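Local coordinates for protein xyloglucan-specific endo-beta-1,4-glucanase GH12 (Aspergillus niveus, PDB 4NPR) that probably hydrolyses internal beta-1,4-glucosidic linkages of xyloglucan with retention of configuration, as a family 12 glycoside hydrolase, at residues V83-A89 against Q220-F226. Numbering follows the deposited sequence.
Sequences VKSFANA and QAGTEPF
The ammonium group of K84 shares its three N-H groups among four carbonyl oxygens: across the contact K84 NZ gives a hydrogen bond to F226 O (2.9 Å), meeting a lone pair in the carbonyl plane, and it also binds the carbonyls of Q82, G78 and G79. Lysine suits this buried place because its long chain, bent at chi2 and chi4 (-47° and -85°), reaches a cluster of backbone oxygens. The K84 backbone adds a straight bond from its N to P225 O (3.0 Å). Beside it, V83 CG2 packs against F226 CZ at 3.6 Å, while CG1 meets the aliphatic part of E224.

In the middle, A87 N and T223 O lie 3.8 Å apart, too far for a direct bond, and a water bridges them, also donating to S85 OG, which bonds Q56 as well. P225, with no N-H to give, sets its ring against S85 OG. A89 and A221 form a hydrogen-bonded antiparallel pair, with A89 N to A221 O at 2.8 Å. G222, lacking a side chain, lets its CA come within 3.8 Å of N88 CA and make a CA-H...O contact to A87 O. Asparagine suits position 88 because N88 ND2 reaches back to F86 O (2.7 Å), while N88 CB covers one face of the F86 ring. With CG anti to the backbone N (chi1 177°), that ring swings toward E224, its CD1 3.6 Å from E224 CG.

The contact joins strands 87-97 and 215-226 in the larger sheet of the beta-jelly roll. Strands 39-42 and 117-128 flank the pair; A87, A89 and P225 pack on strands 53-64 and 67-77 of the other sheet.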
loop_
_atom_site.group_PDB
_atom_site.type_symbol
_atom_site.label_atom_id
_atom_site.label_comp_id
_atom_site.label_asym_id
_atom_site.label_seq_id
_atom_site.Cartn_x
_atom_site.Cartn_y
_atom_site.Cartn_z
ATOM N N VAL A 83 -11.529 -6.978 0.998
ATOM C CA VAL A 83 -11.067 -5.645 1.297
ATOM C C VAL A 83 -12.214 -4.685 0.968
ATOM O O VAL A 83 -12.841 -4.788 -0.096
ATOM C CB VAL A 83 -9.860 -5.266 0.429
ATOM C CG1 VAL A 83 -9.471 -3.848 0.655
ATOM C CG2 VAL A 83 -8.667 -6.190 0.687
ATOM N N LYS A 84 -12.480 -3.755 1.871
ATOM C CA LYS A 84 -13.472 -2.776 1.641
ATOM C C LYS A 84 -12.934 -1.526 0.976
ATOM O O LYS A 84 -13.705 -0.755 0.410
ATOM C CB LYS A 84 -14.130 -2.376 2.972
ATOM C CG LYS A 84 -14.612 -3.542 3.843
ATOM C CD LYS A 84 -15.379 -4.540 2.997
ATOM C CE LYS A 84 -16.095 -5.496 3.899
ATOM N NZ LYS A 84 -15.172 -6.590 4.280
ATOM N N SER A 85 -11.635 -1.281 1.060
ATOM C CA SER A 85 -11.102 -0.014 0.580
ATOM C C SER A 85 -9.575 0.018 0.574
ATOM O O SER A 85 -8.886 -0.900 1.029
ATOM C CB SER A 85 -11.619 1.125 1.472
ATOM O OG SER A 85 -11.141 0.983 2.832
ATOM N N PHE A 86 -9.033 1.094 0.037
ATOM C CA PHE A 86 -7.628 1.273 0.060
ATOM C C PHE A 86 -7.340 2.758 -0.050
ATOM O O PHE A 86 -6.883 3.240 -1.094
ATOM C CB PHE A 86 -6.961 0.508 -1.077
ATOM C CG PHE A 86 -5.479 0.730 -1.138
ATOM C CD1 PHE A 86 -4.684 0.577 0.030
ATOM C CD2 PHE A 86 -4.869 1.129 -2.313
ATOM C CE1 PHE A 86 -3.303 0.810 0.001
ATOM C CE2 PHE A 86 -3.479 1.343 -2.355
ATOM C CZ PHE A 86 -2.699 1.203 -1.197
ATOM N N ALA A 87 -7.633 3.469 1.043
ATOM C CA ALA A 87 -7.273 4.858 1.174
ATOM C C ALA A 87 -5.756 4.906 1.306
ATOM O O ALA A 87 -5.187 4.214 2.125
ATOM C CB ALA A 87 -7.897 5.445 2.416
ATOM N N ASN A 88 -5.140 5.765 0.505
ATOM C CA ASN A 88 -3.718 5.784 0.302
ATOM C C ASN A 88 -3.300 7.123 -0.209
ATOM O O ASN A 88 -4.085 7.870 -0.806
ATOM C CB ASN A 88 -3.319 4.754 -0.751
ATOM C CG ASN A 88 -3.860 5.090 -2.122
ATOM O OD1 ASN A 88 -3.154 5.613 -2.987
ATOM N ND2 ASN A 88 -5.130 4.805 -2.328
ATOM N N ALA A 89 -2.034 7.430 0.012
ATOM C CA ALA A 89 -1.363 8.517 -0.696
ATOM C C ALA A 89 -0.571 7.935 -1.908
ATOM O O ALA A 89 0.285 7.096 -1.721
ATOM C CB ALA A 89 -0.412 9.232 0.246
ATOM N N GLN A 220 2.011 3.803 -4.133
ATOM C CA GLN A 220 0.908 4.184 -3.269
ATOM C C GLN A 220 1.113 3.593 -1.873
ATOM O O GLN A 220 1.536 2.460 -1.763
ATOM C CB GLN A 220 -0.363 3.612 -3.835
ATOM C CG GLN A 220 -0.600 3.997 -5.275
ATOM C CD GLN A 220 -1.958 3.518 -5.729
ATOM O OE1 GLN A 220 -2.150 2.348 -6.051
ATOM N NE2 GLN A 220 -2.927 4.414 -5.703
ATOM N N ALA A 221 0.828 4.349 -0.822
ATOM C CA ALA A 221 0.939 3.822 0.549
ATOM C C ALA A 221 -0.336 4.171 1.379
ATOM O O ALA A 221 -0.757 5.334 1.414
ATOM C CB ALA A 221 2.204 4.328 1.231
ATOM N N GLY A 222 -0.953 3.137 1.978
ATOM C CA GLY A 222 -2.154 3.291 2.767
ATOM C C GLY A 222 -2.520 2.058 3.586
ATOM O O GLY A 222 -1.652 1.268 3.996
ATOM N N THR A 223 -3.818 1.884 3.822
ATOM C CA THR A 223 -4.282 0.748 4.580
ATOM C C THR A 223 -5.474 0.078 3.881
ATOM O O THR A 223 -6.298 0.774 3.286
ATOM C CB THR A 223 -4.675 1.166 6.019
ATOM O OG1 THR A 223 -5.215 0.040 6.743
ATOM C CG2 THR A 223 -5.667 2.252 5.978
ATOM N N GLU A 224 -5.549 -1.262 3.966
ATOM C CA GLU A 224 -6.696 -2.048 3.429
ATOM C C GLU A 224 -7.423 -2.708 4.578
ATOM O O GLU A 224 -6.932 -3.682 5.151
ATOM C CB GLU A 224 -6.256 -3.169 2.462
ATOM C CG GLU A 224 -5.814 -2.711 1.097
ATOM C CD GLU A 224 -5.299 -3.879 0.213
ATOM O OE1 GLU A 224 -4.672 -4.806 0.774
ATOM O OE2 GLU A 224 -5.464 -3.847 -1.046
ATOM N N PRO A 225 -8.585 -2.188 4.929
ATOM C CA PRO A 225 -9.354 -2.791 5.999
ATOM C C PRO A 225 -10.335 -3.893 5.553
ATOM O O PRO A 225 -10.931 -3.800 4.472
ATOM C CB PRO A 225 -10.110 -1.604 6.560
ATOM C CG PRO A 225 -10.354 -0.741 5.390
ATOM C CD PRO A 225 -9.086 -0.849 4.575
ATOM N N PHE A 226 -10.509 -4.907 6.405
ATOM C CA PHE A 226 -11.500 -5.957 6.186
ATOM C C PHE A 226 -12.713 -5.762 7.128
ATOM O O PHE A 226 -13.846 -5.790 6.692
ATOM C CB PHE A 226 -10.860 -7.333 6.328
ATOM C CG PHE A 226 -9.726 -7.613 5.320
ATOM C CD1 PHE A 226 -8.459 -7.029 5.456
ATOM C CD2 PHE A 226 -9.901 -8.512 4.275
ATOM C CE1 PHE A 226 -7.412 -7.337 4.573
ATOM C CE2 PHE A 226 -8.866 -8.801 3.368
ATOM C CZ PHE A 226 -7.619 -8.221 3.526
HETATM O O HOH W 1 -8.720 2.190 3.520
#